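Local coordinates for protein TadZ (Pseudomonas aeruginosa, PDB 4LDA) that probably binds and hydrolyses ATP as a full-length pilus assembly protein, of which this chain is the CheY-like N-terminal receiver domain, at residues F6-Q11 with G27-A32. Residues are numbered along the deposited sequence; the frame is centred on the assembly and turned at random.
Sequences FVALTQ and GQVVPA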
ATOM      1  N   PHE A   6       1.564  -3.972   8.003  1.00 53.49           N
ATOM      2  CA  PHE A   6       1.202  -3.380   6.712  1.00 51.23           C
ATOM      3  C   PHE A   6      -0.295  -3.465   6.568  1.00 57.22           C
ATOM      4  O   PHE A   6      -0.881  -4.441   7.050  1.00 58.43           O
ATOM      5  CB  PHE A   6       1.907  -4.073   5.539  1.00 50.34           C
ATOM      6  CG  PHE A   6       3.366  -4.411   5.738  1.00 49.41           C
ATOM      7  CD1 PHE A   6       4.353  -3.464   5.514  1.00 50.03           C
ATOM      8  CD2 PHE A   6       3.755  -5.692   6.096  1.00 48.38           C
ATOM      9  CE1 PHE A   6       5.696  -3.779   5.697  1.00 49.84           C
ATOM     10  CE2 PHE A   6       5.107  -6.009   6.259  1.00 50.02           C
ATOM     11  CZ  PHE A   6       6.066  -5.052   6.053  1.00 47.18           C
ATOM     12  N   VAL A   7      -0.928  -2.459   5.943  1.00 53.15           N
ATOM     13  CA  VAL A   7      -2.375  -2.461   5.725  1.00 53.05           C
ATOM     14  C   VAL A   7      -2.597  -2.654   4.228  1.00 54.57           C
ATOM     15  O   VAL A   7      -1.845  -2.113   3.432  1.00 53.85           O
ATOM     16  CB  VAL A   7      -3.066  -1.196   6.308  1.00 57.75           C
ATOM     17  CG1 VAL A   7      -4.547  -1.153   5.971  1.00 58.40           C
ATOM     18  CG2 VAL A   7      -2.890  -1.163   7.817  1.00 58.14           C
ATOM     19  N   ALA A   8      -3.591  -3.478   3.856  1.00 51.58           N
ATOM     20  CA  ALA A   8      -3.872  -3.772   2.461  1.00 50.89           C
ATOM     21  C   ALA A   8      -5.344  -3.612   2.096  1.00 57.20           C
ATOM     22  O   ALA A   8      -6.223  -4.228   2.701  1.00 57.67           O
ATOM     23  CB  ALA A   8      -3.441  -5.187   2.139  1.00 50.69           C
ATOM     24  N   LEU A   9      -5.588  -2.785   1.068  1.00 55.50           N
ATOM     25  CA  LEU A   9      -6.872  -2.579   0.414  1.00 56.93           C
ATOM     26  C   LEU A   9      -6.789  -3.327  -0.889  1.00 60.54           C
ATOM     27  O   LEU A   9      -6.213  -2.824  -1.850  1.00 59.84           O
ATOM     28  CB  LEU A   9      -7.192  -1.087   0.221  1.00 58.46           C
ATOM     29  CG  LEU A   9      -7.294  -0.228   1.442  1.00 64.23           C
ATOM     30  CD1 LEU A   9      -7.209   1.237   1.061  1.00 64.76           C
ATOM     31  CD2 LEU A   9      -8.586  -0.531   2.181  1.00 68.99           C
ATOM     32  N   THR A  10      -7.208  -4.586  -0.878  1.00 57.97           N
ATOM     33  CA  THR A  10      -7.124  -5.482  -2.026  1.00 57.51           C
ATOM     34  C   THR A  10      -8.472  -5.561  -2.701  1.00 64.34           C
ATOM     35  O   THR A  10      -9.500  -5.356  -2.036  1.00 66.17           O
ATOM     36  CB  THR A  10      -6.633  -6.865  -1.569  1.00 60.54           C
ATOM     37  OG1 THR A  10      -7.482  -7.349  -0.515  1.00 66.22           O
ATOM     38  CG2 THR A  10      -5.183  -6.836  -1.093  1.00 52.29           C
ATOM     39  N   GLN A  11      -8.490  -5.849  -4.017  1.00 60.65           N
ATOM     40  CA  GLN A  11      -9.786  -5.948  -4.674  1.00 63.00           C
ATOM     41  C   GLN A  11     -10.145  -7.446  -4.942  1.00 70.34           C
ATOM     42  O   GLN A  11     -11.269  -7.724  -5.372  1.00 72.21           O
ATOM     43  CB  GLN A  11      -9.923  -5.073  -5.930  1.00 64.42           C
ATOM     44  CG  GLN A  11      -8.875  -5.157  -7.001  1.00 71.24           C
ATOM     45  CD  GLN A  11      -9.001  -3.974  -7.955  1.00 81.38           C
ATOM     46  OE1 GLN A  11     -10.046  -3.306  -8.055  1.00 71.14           O
ATOM     47  NE2 GLN A  11      -7.935  -3.702  -8.702  1.00 75.66           N
ATOM     48  N   GLY A  27       6.991  -8.752   8.309  1.00 48.71           N
ATOM     49  CA  GLY A  27       5.934  -8.400   9.243  1.00 48.51           C
ATOM     50  C   GLY A  27       4.607  -9.025   8.916  1.00 51.41           C
ATOM     51  O   GLY A  27       4.560 -10.106   8.333  1.00 50.27           O
ATOM     52  N   GLN A  28       3.513  -8.333   9.289  1.00 49.68           N
ATOM     53  CA  GLN A  28       2.112  -8.792   9.162  1.00 49.06           C
ATOM     54  C   GLN A  28       1.296  -7.914   8.228  1.00 51.50           C
ATOM     55  O   GLN A  28       1.391  -6.703   8.311  1.00 50.51           O
ATOM     56  CB  GLN A  28       1.447  -8.795  10.544  1.00 50.89           C
ATOM     57  CG  GLN A  28       2.144  -9.691  11.558  1.00 48.26           C
ATOM     58  CD  GLN A  28       3.438  -9.137  12.097  1.00 62.34           C
ATOM     59  OE1 GLN A  28       4.437  -9.841  12.196  1.00 62.52           O
ATOM     60  NE2 GLN A  28       3.468  -7.856  12.407  1.00 55.80           N
ATOM     61  N   VAL A  29       0.491  -8.521   7.349  1.00 49.48           N
ATOM     62  CA  VAL A  29      -0.347  -7.781   6.406  1.00 49.16           C
ATOM     63  C   VAL A  29      -1.775  -7.864   6.944  1.00 55.65           C
ATOM     64  O   VAL A  29      -2.386  -8.933   6.970  1.00 56.77           O
ATOM     65  CB  VAL A  29      -0.211  -8.241   4.920  1.00 51.44           C
ATOM     66  CG1 VAL A  29      -1.060  -7.375   3.991  1.00 51.30           C
ATOM     67  CG2 VAL A  29       1.257  -8.223   4.461  1.00 49.73           C
ATOM     68  N   VAL A  30      -2.247  -6.736   7.469  1.00 52.84           N
ATOM     69  CA  VAL A  30      -3.572  -6.534   8.033  1.00 53.33           C
ATOM     70  C   VAL A  30      -4.517  -6.144   6.899  1.00 59.17           C
ATOM     71  O   VAL A  30      -4.254  -5.140   6.215  1.00 58.69           O
ATOM     72  CB  VAL A  30      -3.530  -5.453   9.161  1.00 57.55           C
ATOM     73  CG1 VAL A  30      -4.923  -5.106   9.671  1.00 58.64           C
ATOM     74  CG2 VAL A  30      -2.621  -5.870  10.309  1.00 57.22           C
ATOM     75  N   PRO A  31      -5.597  -6.920   6.650  1.00 57.89           N
ATOM     76  CA  PRO A  31      -6.564  -6.503   5.615  1.00 58.90           C
ATOM     77  C   PRO A  31      -7.416  -5.340   6.123  1.00 65.67           C
ATOM     78  O   PRO A  31      -7.643  -5.235   7.323  1.00 65.84           O
ATOM     79  CB  PRO A  31      -7.397  -7.767   5.390  1.00 61.37           C
ATOM     80  CG  PRO A  31      -7.364  -8.477   6.714  1.00 65.74           C
ATOM     81  CD  PRO A  31      -6.057  -8.130   7.374  1.00 60.13           C
ATOM     82  N   ALA A  32      -7.860  -4.461   5.244  1.00 65.07           N
ATOM     83  CA  ALA A  32      -8.690  -3.343   5.689  1.00 67.77           C
ATOM     84  C   ALA A  32     -10.098  -3.441   5.111  1.00 77.64           C
ATOM     85  O   ALA A  32     -11.001  -2.712   5.531  1.00 78.43           O
ATOM     86  CB  ALA A  32      -8.048  -2.037   5.296  1.00 68.30           C
TER
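The ring of Phe6 turns one edge to Gly27, whose backbone N lies near the ring plane, 3.9 Å from CE2. Two further neighbours come in obliquely: the carbonyl O of Gln28, 3.4 Å from CD2, and CG2 of Val29, which meets the same ring atom. With CG anti to the carbonyl carbon (chi1 -42°), the ring root sits beside Phe6 N, which bonds to Gln28 O. At Gly27 the backbone angles alone call for glycine, and its CA also lies against CE2. On the sheet face of Phe6 and Val29, Ala8 CB rests on Val29 CG1 at 3.7 Å, and Leu16 and Leu19 of helix 13-22 close over Ala8. Strands 4-9 and 27-31 run parallel in a beta-alpha-beta unit with helix 13-22 as the crossover; in the 2-1-3-4-5 sheet of the CheY-like fold, 27-31 is an edge strand and 4-9 its inner neighbour. Four backbone hydrogen bonds link 6-11 to 27-32, and a further one ties Gln28 to Gln4. Phe6 N reaches Gln28 O almost straight (2.8 Å, 168°), and Phe6 O takes Val30 N at 2.7 Å. Ala8 N binds Val30 O; Ala32 N binds Ala8 O at 3.0 Å, just past the strand end and with the donor tilted 32° from the carbonyl plane. Pro31, paired with Ala8, turns its N away from strand 4-9 and so costs no bond here. On the face of Val7 and Val30, Ala32 CB touches Leu9 CD2 at 3.5 Å and Val7 CG1 at 3.7 Å, while Leu40 of helix 37-47 packs on Leu9 and Ala32 alike.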